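Local structure of 4-hydroxybutyrate CoA-transferase (Porphyromonas gingivalis, 3EH7) at residues Val104-Val109 and Cys142-Pro147; Val125-Pro130 and Asn170-Ser175; Asp343-Ala348 and Val382-Asn387. The protein probably catalyses the transfer of coenzyme A between an acyl-CoA and a carboxylic acid such as acetate. All coordinates share one frame; numbering follows the deposited sequence.

Contact 1 of 3, residues Val104-Val109 and Cys142-Pro147; sequences VFFYEV and CDYSKP
Phe106 and Tyr144 meet rim to rim: CE1 of Phe106 lies 4.0 Å from CD2 of Tyr144, each atom near the plane of the other ring, so that edge meets edge and neither ring stacks on the other. The two side chains cross at about a right angle. Phe106 reaches this place because its CG stands anti to the backbone N (chi1 -166°), which swings the ring out to the opposing turn. Its CZ also touches CB of Asp143 at 4.0 Å, an oblique approach. Val109 completes the apolar patch, CG1 packing 3.8 Å from CB of Tyr144, beside the root of that side chain. Tyr144 itself takes the position between backbone N and carbonyl carbon (chi1 68°), which leaves the CD2 edge of its ring beside Phe106.

The polar end of Asp143 works within its own turn. OD1 accepts Ser145 N at 2.8 Å, a capping bond that arrives from above the carboxylate plane, and it also takes the hydroxyl OG of Ser145 on its syn lone pair. Two donors thus fix the rotation of the carboxylate, and His35 N in turn bonds to Ser145 OG.

The contact is buried. It sets the turn that enters helix 145-151 against the loop that runs into helix 109-114, where Pro147 touches Pro110, while Phe106 is backed by Met62 and Thr338 from loops and by Asp343 of helix 341-350.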
loop_
_atom_site.group_PDB
_atom_site.type_symbol
_atom_site.label_atom_id
_atom_site.label_comp_id
_atom_site.label_asym_id
_atom_site.label_seq_id
_atom_site.Cartn_x
_atom_site.Cartn_y
_atom_site.Cartn_z
ATOM N N VAL A 104 -11.404 3.521 3.020
ATOM C CA VAL A 104 -10.509 3.308 4.136
ATOM C C VAL A 104 -9.951 1.909 3.962
ATOM O O VAL A 104 -10.589 1.085 3.339
ATOM C CB VAL A 104 -11.273 3.447 5.478
ATOM C CG1 VAL A 104 -12.407 2.470 5.521
ATOM C CG2 VAL A 104 -10.317 3.297 6.684
ATOM N N PHE A 105 -8.753 1.644 4.456
ATOM C CA PHE A 105 -8.282 0.264 4.527
ATOM C C PHE A 105 -9.022 -0.420 5.676
ATOM O O PHE A 105 -9.165 0.147 6.740
ATOM C CB PHE A 105 -6.796 0.194 4.801
ATOM C CG PHE A 105 -5.929 0.594 3.630
ATOM C CD1 PHE A 105 -6.247 0.211 2.345
ATOM C CD2 PHE A 105 -4.756 1.332 3.848
ATOM C CE1 PHE A 105 -5.427 0.568 1.270
ATOM C CE2 PHE A 105 -3.931 1.660 2.795
ATOM C CZ PHE A 105 -4.280 1.290 1.490
ATOM N N PHE A 106 -9.466 -1.639 5.464
ATOM C CA PHE A 106 -10.263 -2.349 6.468
ATOM C C PHE A 106 -9.528 -2.414 7.832
ATOM O O PHE A 106 -10.107 -2.089 8.866
ATOM C CB PHE A 106 -10.600 -3.740 5.936
ATOM C CG PHE A 106 -11.675 -4.468 6.709
ATOM C CD1 PHE A 106 -12.429 -3.849 7.706
ATOM C CD2 PHE A 106 -11.941 -5.797 6.412
ATOM C CE1 PHE A 106 -13.401 -4.567 8.398
ATOM C CE2 PHE A 106 -12.911 -6.497 7.084
ATOM C CZ PHE A 106 -13.652 -5.886 8.077
ATOM N N TYR A 107 -8.254 -2.809 7.834
ATOM C CA TYR A 107 -7.473 -2.871 9.083
ATOM C C TYR A 107 -7.338 -1.545 9.842
ATOM O O TYR A 107 -7.061 -1.550 11.029
ATOM C CB TYR A 107 -6.089 -3.514 8.860
ATOM C CG TYR A 107 -5.039 -2.543 8.406
ATOM C CD1 TYR A 107 -4.894 -2.247 7.068
ATOM C CD2 TYR A 107 -4.214 -1.870 9.329
ATOM C CE1 TYR A 107 -3.937 -1.353 6.625
ATOM C CE2 TYR A 107 -3.261 -0.961 8.890
ATOM C CZ TYR A 107 -3.137 -0.715 7.528
ATOM O OH TYR A 107 -2.218 0.166 7.025
ATOM N N GLU A 108 -7.533 -0.419 9.152
ATOM C CA GLU A 108 -7.430 0.907 9.726
ATOM C C GLU A 108 -8.721 1.423 10.358
ATOM O O GLU A 108 -8.706 2.423 11.083
ATOM C CB GLU A 108 -6.980 1.918 8.657
ATOM C CG GLU A 108 -5.516 2.292 8.716
ATOM C CD GLU A 108 -5.182 3.466 7.799
ATOM O OE1 GLU A 108 -5.306 3.331 6.565
ATOM O OE2 GLU A 108 -4.816 4.546 8.323
ATOM N N VAL A 109 -9.836 0.763 10.076
ATOM C CA VAL A 109 -11.125 1.214 10.588
ATOM C C VAL A 109 -11.192 1.339 12.117
ATOM O O VAL A 109 -11.651 2.366 12.631
ATOM C CB VAL A 109 -12.253 0.314 10.047
ATOM C CG1 VAL A 109 -13.554 0.580 10.761
ATOM C CG2 VAL A 109 -12.368 0.531 8.523
ATOM N N CYS A 142 -16.481 -10.133 14.564
ATOM C CA CYS A 142 -15.540 -9.413 15.404
ATOM C C CYS A 142 -15.119 -8.166 14.650
ATOM O O CYS A 142 -15.519 -7.048 15.019
ATOM C CB CYS A 142 -14.351 -10.305 15.773
ATOM S SG CYS A 142 -13.194 -9.591 16.990
ATOM N N ASP A 143 -14.312 -8.348 13.599
ATOM C CA ASP A 143 -14.097 -7.294 12.583
ATOM C C ASP A 143 -13.995 -5.839 13.108
ATOM O O ASP A 143 -13.087 -5.523 13.869
ATOM C CB ASP A 143 -15.110 -7.498 11.435
ATOM C CG ASP A 143 -16.563 -7.584 11.902
ATOM O OD1 ASP A 143 -17.153 -6.530 12.244
ATOM O OD2 ASP A 143 -17.132 -8.702 11.878
ATOM N N TYR A 144 -14.878 -4.943 12.690
ATOM C CA TYR A 144 -14.966 -3.622 13.281
ATOM C C TYR A 144 -16.122 -3.555 14.278
ATOM O O TYR A 144 -16.310 -2.542 14.936
ATOM C CB TYR A 144 -15.179 -2.549 12.202
ATOM C CG TYR A 144 -16.541 -2.658 11.537
ATOM C CD1 TYR A 144 -17.652 -2.001 12.052
ATOM C CD2 TYR A 144 -16.726 -3.484 10.438
ATOM C CE1 TYR A 144 -18.887 -2.129 11.453
ATOM C CE2 TYR A 144 -17.955 -3.623 9.839
ATOM C CZ TYR A 144 -19.033 -2.942 10.344
ATOM O OH TYR A 144 -20.257 -3.097 9.735
ATOM N N SER A 145 -16.939 -4.610 14.325
ATOM C CA SER A 145 -18.133 -4.643 15.167
ATOM C C SER A 145 -17.742 -4.515 16.627
ATOM O O SER A 145 -18.355 -3.745 17.382
ATOM C CB SER A 145 -18.923 -5.943 14.939
ATOM O OG SER A 145 -19.281 -6.132 13.574
ATOM N N LYS A 146 -16.711 -5.254 17.035
ATOM C CA LYS A 146 -16.215 -5.183 18.407
ATOM C C LYS A 146 -15.619 -3.813 18.730
ATOM O O LYS A 146 -16.030 -3.204 19.720
ATOM C CB LYS A 146 -15.233 -6.317 18.691
ATOM C CG LYS A 146 -14.406 -6.200 19.976
ATOM C CD LYS A 146 -13.767 -7.556 20.288
ATOM C CE LYS A 146 -13.098 -7.610 21.610
ATOM N NZ LYS A 146 -11.928 -6.816 21.589
ATOM N N PRO A 147 -14.671 -3.326 17.897
ATOM C CA PRO A 147 -14.187 -1.960 18.071
ATOM C C PRO A 147 -15.312 -0.921 18.127
ATOM O O PRO A 147 -15.240 -0.022 18.945
ATOM C CB PRO A 147 -13.310 -1.740 16.854
ATOM C CG PRO A 147 -12.796 -3.092 16.506
ATOM C CD PRO A 147 -13.810 -4.080 16.956
#

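Contact 2 of 3, residues Val125-Pro130 and Asn170-Ser175; sequences VQLSMP and NLIHIS
Pro130 and Ile174 touch across this contact beside its one aromatic group, the imidazole of His173, whose ring bonds within its own segment. CA of Ser175 lies at the edge of that imidazole, in its plane. ND1 accepts both Ser175 N, at 3.1 Å, and Ser175 OG, at 2.9 Å, each tilted about 30° from the ring plane. Tyr135 meets His173 in an edge-to-face pair, and NE2 bonds weakly to Asn133 O, so the imidazole is held at both nitrogens.

Between the segments the contact is wholly aliphatic. The pyrrolidine of Pro130 presents CG to CD1 of Ile174 at 4.1 Å, with CB hardly farther off; the Ile174 chain extends (chi1 -167°, chi2 162°) so that its terminal methyl makes this touch. Leu127 and Ile172 cross at about a right angle, CD2 of Leu127 lying 3.9 Å from CG2 of Ile172.

Leu127 belongs to strand 122-127, which pairs with strand 154-160 in the parallel sheet, whereas strand 171-173 forms a two-stranded antiparallel sheet with strand 135-137. Cys136 of strand 135-137 covers Leu127 and Pro130, and Ile159 of strand 154-160 backs Pro130 and Ile174, so that the two-stranded sheet packs against the parallel sheet through these aliphatic side chains.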
loop_
_atom_site.group_PDB
_atom_site.type_symbol
_atom_site.label_atom_id
_atom_site.label_comp_id
_atom_site.label_asym_id
_atom_site.label_seq_id
_atom_site.Cartn_x
_atom_site.Cartn_y
_atom_site.Cartn_z
ATOM N N VAL A 125 -24.787 -4.450 18.147
ATOM C CA VAL A 125 -24.046 -5.661 17.914
ATOM C C VAL A 125 -24.812 -6.908 18.360
ATOM O O VAL A 125 -25.400 -6.932 19.438
ATOM C CB VAL A 125 -22.624 -5.589 18.537
ATOM C CG1 VAL A 125 -21.805 -4.535 17.783
ATOM C CG2 VAL A 125 -22.659 -5.333 20.053
ATOM N N GLN A 126 -24.771 -7.941 17.520
ATOM C CA GLN A 126 -25.277 -9.242 17.888
ATOM C C GLN A 126 -24.230 -10.044 18.694
ATOM O O GLN A 126 -23.056 -10.079 18.346
ATOM C CB GLN A 126 -25.760 -10.015 16.670
ATOM C CG GLN A 126 -26.502 -11.251 17.078
ATOM C CD GLN A 126 -26.882 -12.163 15.948
ATOM O OE1 GLN A 126 -27.347 -13.268 16.203
ATOM N NE2 GLN A 126 -26.717 -11.712 14.697
ATOM N N LEU A 127 -24.687 -10.664 19.781
ATOM C CA LEU A 127 -23.812 -11.358 20.718
ATOM C C LEU A 127 -24.351 -12.723 21.116
ATOM O O LEU A 127 -25.554 -12.994 21.031
ATOM C CB LEU A 127 -23.625 -10.513 21.982
ATOM C CG LEU A 127 -23.142 -9.058 21.871
ATOM C CD1 LEU A 127 -23.429 -8.325 23.197
ATOM C CD2 LEU A 127 -21.651 -8.958 21.499
ATOM N N SER A 128 -23.447 -13.573 21.582
ATOM C CA SER A 128 -23.823 -14.829 22.189
ATOM C C SER A 128 -24.290 -14.565 23.595
ATOM O O SER A 128 -24.069 -13.490 24.149
ATOM C CB SER A 128 -22.638 -15.790 22.247
ATOM O OG SER A 128 -21.715 -15.368 23.247
HETATM N N MSE A 129 -24.922 -15.578 24.181
HETATM C CA MSE A 129 -25.348 -15.536 25.569
HETATM C C MSE A 129 -24.123 -15.292 26.456
HETATM O O MSE A 129 -23.063 -15.769 26.131
HETATM C CB MSE A 129 -25.968 -16.888 25.944
HETATM C CG MSE A 129 -27.319 -17.108 25.344
HETATM SE SE MSE A 129 -28.633 -15.962 26.193
HETATM C CE MSE A 129 -28.901 -16.873 27.908
ATOM N N PRO A 130 -24.280 -14.552 27.572
ATOM C CA PRO A 130 -23.161 -14.361 28.477
ATOM C C PRO A 130 -22.727 -15.650 29.144
ATOM O O PRO A 130 -23.549 -16.521 29.474
ATOM C CB PRO A 130 -23.720 -13.414 29.539
ATOM C CG PRO A 130 -25.137 -13.728 29.578
ATOM C CD PRO A 130 -25.502 -13.938 28.121
ATOM N N ASN A 170 -12.583 -11.633 21.529
ATOM C CA ASN A 170 -13.894 -11.571 20.921
ATOM C C ASN A 170 -15.013 -11.516 21.955
ATOM O O ASN A 170 -16.116 -12.011 21.696
ATOM C CB ASN A 170 -14.059 -12.824 20.068
ATOM C CG ASN A 170 -15.177 -12.723 19.084
ATOM O OD1 ASN A 170 -15.460 -11.650 18.524
ATOM N ND2 ASN A 170 -15.812 -13.871 18.820
ATOM N N LEU A 171 -14.729 -10.897 23.096
ATOM C CA LEU A 171 -15.668 -10.812 24.212
ATOM C C LEU A 171 -15.917 -9.374 24.604
ATOM O O LEU A 171 -15.127 -8.483 24.310
ATOM C CB LEU A 171 -15.142 -11.548 25.436
ATOM C CG LEU A 171 -14.858 -13.050 25.310
ATOM C CD1 LEU A 171 -14.230 -13.534 26.592
ATOM C CD2 LEU A 171 -16.110 -13.867 24.962
ATOM N N ILE A 172 -17.039 -9.170 25.278
ATOM C CA ILE A 172 -17.362 -7.899 25.877
ATOM C C ILE A 172 -18.193 -8.201 27.116
ATOM O O ILE A 172 -19.054 -9.098 27.107
ATOM C CB ILE A 172 -18.119 -6.962 24.886
ATOM C CG1 ILE A 172 -18.267 -5.559 25.463
ATOM C CG2 ILE A 172 -19.492 -7.570 24.458
ATOM C CD1 ILE A 172 -18.867 -4.557 24.488
ATOM N N HIS A 173 -17.917 -7.477 28.194
ATOM C CA HIS A 173 -18.688 -7.640 29.386
ATOM C C HIS A 173 -20.058 -7.018 29.202
ATOM O O HIS A 173 -20.192 -5.930 28.641
ATOM C CB HIS A 173 -17.990 -7.008 30.570
ATOM C CG HIS A 173 -18.501 -7.508 31.879
ATOM N ND1 HIS A 173 -19.542 -6.912 32.553
ATOM C CD2 HIS A 173 -18.134 -8.578 32.623
ATOM C CE1 HIS A 173 -19.787 -7.585 33.661
ATOM N NE2 HIS A 173 -18.939 -8.599 33.726
ATOM N N ILE A 174 -21.053 -7.709 29.731
ATOM C CA ILE A 174 -22.439 -7.381 29.543
ATOM C C ILE A 174 -22.788 -6.034 30.170
ATOM O O ILE A 174 -23.765 -5.403 29.760
ATOM C CB ILE A 174 -23.313 -8.505 30.117
ATOM C CG1 ILE A 174 -24.777 -8.376 29.685
ATOM C CG2 ILE A 174 -23.187 -8.592 31.658
ATOM C CD1 ILE A 174 -25.545 -9.690 29.868
ATOM N N SER A 175 -21.975 -5.590 31.133
ATOM C CA SER A 175 -22.166 -4.299 31.815
ATOM C C SER A 175 -21.897 -3.126 30.870
ATOM O O SER A 175 -22.314 -2.018 31.148
ATOM C CB SER A 175 -21.240 -4.192 33.044
ATOM O OG SER A 175 -19.893 -4.005 32.638
#

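Contact 3 of 3, residues Asp343-Ala348 and Val382-Asn387; sequences DYVRGA and VTTLRN
Val345 and Thr384 reach toward each other tip to tip, the methyl CG1 of Val345 lying 4.1 Å from the methyl CG2 of Thr384. Val345 points from its helix toward the strand. The first torsion of Thr384 (chi1 -64°) sets OG1 next to its own backbone N and turns CG2 to the far side from that N, so the threonine offers its methyl to the valine. Met358 of strand 355-359 packs on both residues, and Ser356 adds to the cover of Val345.

One residue further along each segment, Arg346 and Leu385 cross at a slant. CD1 of Leu385 lies 3.7 Å from NH2 of Arg346 and approaches the guanidinium obliquely. The arginine is extended from CG to NE, which brings its guanidinium to Leu385. Arg346 was modelled in two conformations, and all its contacts described here are those of one of them.

In that conformer the charge is met mainly by glutamates: NE pairs with OE1 of Glu388 of the same chain, and NH1 with OE1 of Glu388 of the second subunit. NH2 lies close to NH2 of Arg346 of the second subunit, and the two carboxylates would be expected to offset the proximity of these charges. Glu388 also accepts Leu385 N through OE2, so it bonds to both partners of this touch.

Helix 341-350 lies in the connection from strand 310-314 to strand 355-359, parallel neighbours in the large sheet; after an excursion through strands 318-320 and 325-326, this connection resembles a beta-alpha-beta crossover. Strand 382-384 is weakly bonded and, within this chain, outermost in a smaller sheet, and there Thr383 and Thr384 both face Val325 in a classic beta bulge; the contact joins helix to bulged strand at the subunit interface.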
loop_
_atom_site.group_PDB
_atom_site.type_symbol
_atom_site.label_atom_id
_atom_site.label_comp_id
_atom_site.label_asym_id
_atom_site.label_seq_id
_atom_site.Cartn_x
_atom_site.Cartn_y
_atom_site.Cartn_z
ATOM N N ASP A 343 -5.160 -5.412 1.948
ATOM C CA ASP A 343 -4.440 -5.645 3.200
ATOM C C ASP A 343 -3.629 -6.924 3.076
ATOM O O ASP A 343 -2.477 -7.006 3.525
ATOM C CB ASP A 343 -5.386 -5.775 4.418
ATOM C CG ASP A 343 -6.271 -4.542 4.664
ATOM O OD1 ASP A 343 -6.028 -3.479 4.017
ATOM O OD2 ASP A 343 -7.228 -4.619 5.533
ATOM N N TYR A 344 -4.236 -7.938 2.460
ATOM C CA TYR A 344 -3.610 -9.237 2.295
ATOM C C TYR A 344 -2.577 -9.247 1.158
ATOM O O TYR A 344 -1.603 -9.956 1.242
ATOM C CB TYR A 344 -4.672 -10.350 2.129
ATOM C CG TYR A 344 -5.302 -10.665 3.459
ATOM C CD1 TYR A 344 -4.713 -11.583 4.347
ATOM C CD2 TYR A 344 -6.420 -9.982 3.879
ATOM C CE1 TYR A 344 -5.257 -11.820 5.592
ATOM C CE2 TYR A 344 -6.957 -10.204 5.142
ATOM C CZ TYR A 344 -6.369 -11.112 5.986
ATOM O OH TYR A 344 -6.912 -11.293 7.223
ATOM N N VAL A 345 -2.766 -8.444 0.123
ATOM C CA VAL A 345 -1.725 -8.334 -0.908
ATOM C C VAL A 345 -0.490 -7.771 -0.230
ATOM O O VAL A 345 0.616 -8.296 -0.392
ATOM C CB VAL A 345 -2.168 -7.431 -2.053
ATOM C CG1 VAL A 345 -0.977 -7.114 -3.032
ATOM C CG2 VAL A 345 -3.386 -8.035 -2.757
ATOM N N ARG A 346 -0.678 -6.730 0.604
ATOM C CA ARG A 346 0.467 -6.095 1.244
ATOM C C ARG A 346 1.101 -6.977 2.307
ATOM O O ARG A 346 2.319 -7.019 2.405
ATOM C CB ARG A 346 0.117 -4.717 1.780
ATOM C CG ARG A 346 0.020 -3.719 0.646
ATOM C CD ARG A 346 -0.556 -2.413 1.081
ATOM N NE ARG A 346 -0.766 -1.541 -0.061
ATOM C CZ ARG A 346 -0.877 -0.217 0.008
ATOM N NH1 ARG A 346 -0.817 0.438 1.164
ATOM N NH2 ARG A 346 -1.055 0.458 -1.108
ATOM N N GLY A 347 0.283 -7.690 3.084
ATOM C CA GLY A 347 0.815 -8.631 4.074
ATOM C C GLY A 347 1.562 -9.790 3.417
ATOM O O GLY A 347 2.597 -10.182 3.883
ATOM N N ALA A 348 1.008 -10.358 2.350
ATOM C CA ALA A 348 1.662 -11.489 1.645
ATOM C C ALA A 348 3.038 -11.079 1.114
ATOM O O ALA A 348 3.997 -11.882 1.089
ATOM C CB ALA A 348 0.760 -12.011 0.464
ATOM N N VAL A 382 -9.089 2.314 -8.412
ATOM C CA VAL A 382 -8.042 1.344 -8.217
ATOM C C VAL A 382 -7.990 0.923 -6.741
ATOM O O VAL A 382 -8.048 1.771 -5.852
ATOM C CB VAL A 382 -6.656 1.872 -8.723
ATOM C CG1 VAL A 382 -5.553 0.883 -8.372
ATOM C CG2 VAL A 382 -6.705 2.110 -10.252
ATOM N N THR A 383 -7.936 -0.382 -6.475
ATOM C CA THR A 383 -7.919 -0.868 -5.104
ATOM C C THR A 383 -6.639 -1.599 -4.749
ATOM O O THR A 383 -6.288 -1.681 -3.560
ATOM C CB THR A 383 -9.165 -1.720 -4.742
ATOM O OG1 THR A 383 -9.296 -2.809 -5.661
ATOM C CG2 THR A 383 -10.451 -0.835 -4.810
ATOM N N THR A 384 -5.932 -2.099 -5.751
ATOM C CA THR A 384 -4.574 -2.615 -5.563
ATOM C C THR A 384 -3.688 -2.035 -6.666
ATOM O O THR A 384 -4.061 -2.089 -7.824
ATOM C CB THR A 384 -4.553 -4.176 -5.558
ATOM O OG1 THR A 384 -5.309 -4.654 -4.431
ATOM C CG2 THR A 384 -3.168 -4.698 -5.435
ATOM N N LEU A 385 -2.535 -1.459 -6.297
ATOM C CA LEU A 385 -1.702 -0.676 -7.212
ATOM C C LEU A 385 -0.994 -1.589 -8.206
ATOM O O LEU A 385 -0.649 -2.736 -7.878
ATOM C CB LEU A 385 -0.641 0.133 -6.414
ATOM C CG LEU A 385 -1.164 1.236 -5.466
ATOM C CD1 LEU A 385 -0.083 1.650 -4.425
ATOM C CD2 LEU A 385 -1.632 2.448 -6.295
ATOM N N ARG A 386 -0.726 -1.097 -9.401
ATOM C CA ARG A 386 0.023 -1.918 -10.359
ATOM C C ARG A 386 1.396 -2.355 -9.790
ATOM O O ARG A 386 1.894 -3.437 -10.094
ATOM C CB ARG A 386 0.190 -1.213 -11.702
ATOM C CG ARG A 386 1.230 -0.148 -11.696
ATOM C CD ARG A 386 1.457 0.556 -13.037
ATOM N NE ARG A 386 2.365 1.673 -12.787
ATOM C CZ ARG A 386 2.950 2.414 -13.713
ATOM N NH1 ARG A 386 2.723 2.216 -15.012
ATOM N NH2 ARG A 386 3.754 3.382 -13.331
ATOM N N ASN A 387 1.986 -1.507 -8.964
ATOM C CA ASN A 387 3.288 -1.788 -8.338
ATOM C C ASN A 387 3.231 -2.903 -7.326
ATOM O O ASN A 387 4.273 -3.369 -6.928
ATOM C CB ASN A 387 3.900 -0.536 -7.663
ATOM C CG ASN A 387 4.301 0.557 -8.663
ATOM O OD1 ASN A 387 4.205 0.371 -9.873
ATOM N ND2 ASN A 387 4.754 1.692 -8.160
#

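From the N terminus, segment 104-109 comes first and is followed by 125-130, 142-147 and 170-175, so contacts 1 and 2 cross: each closes a loop of some 30 to 40 residues that begins or ends inside the other. They meet where CB of Cys142 packs 3.3 Å from OD1 of Asn170. Contact 1 sets the entry of helix 145-151 against the loop before helix 109-114; contact 2 joins strand 122-127 of the parallel sheet to the two-stranded sheet. Contact 3 opens later, closing a loop that includes strand 355-359. Contact 1 bridges to it, Tyr107 N probably bonding to Asp343 OD2, and both reach the second subunit. Contacts 2 and 3 lie about 34 Å apart between centres.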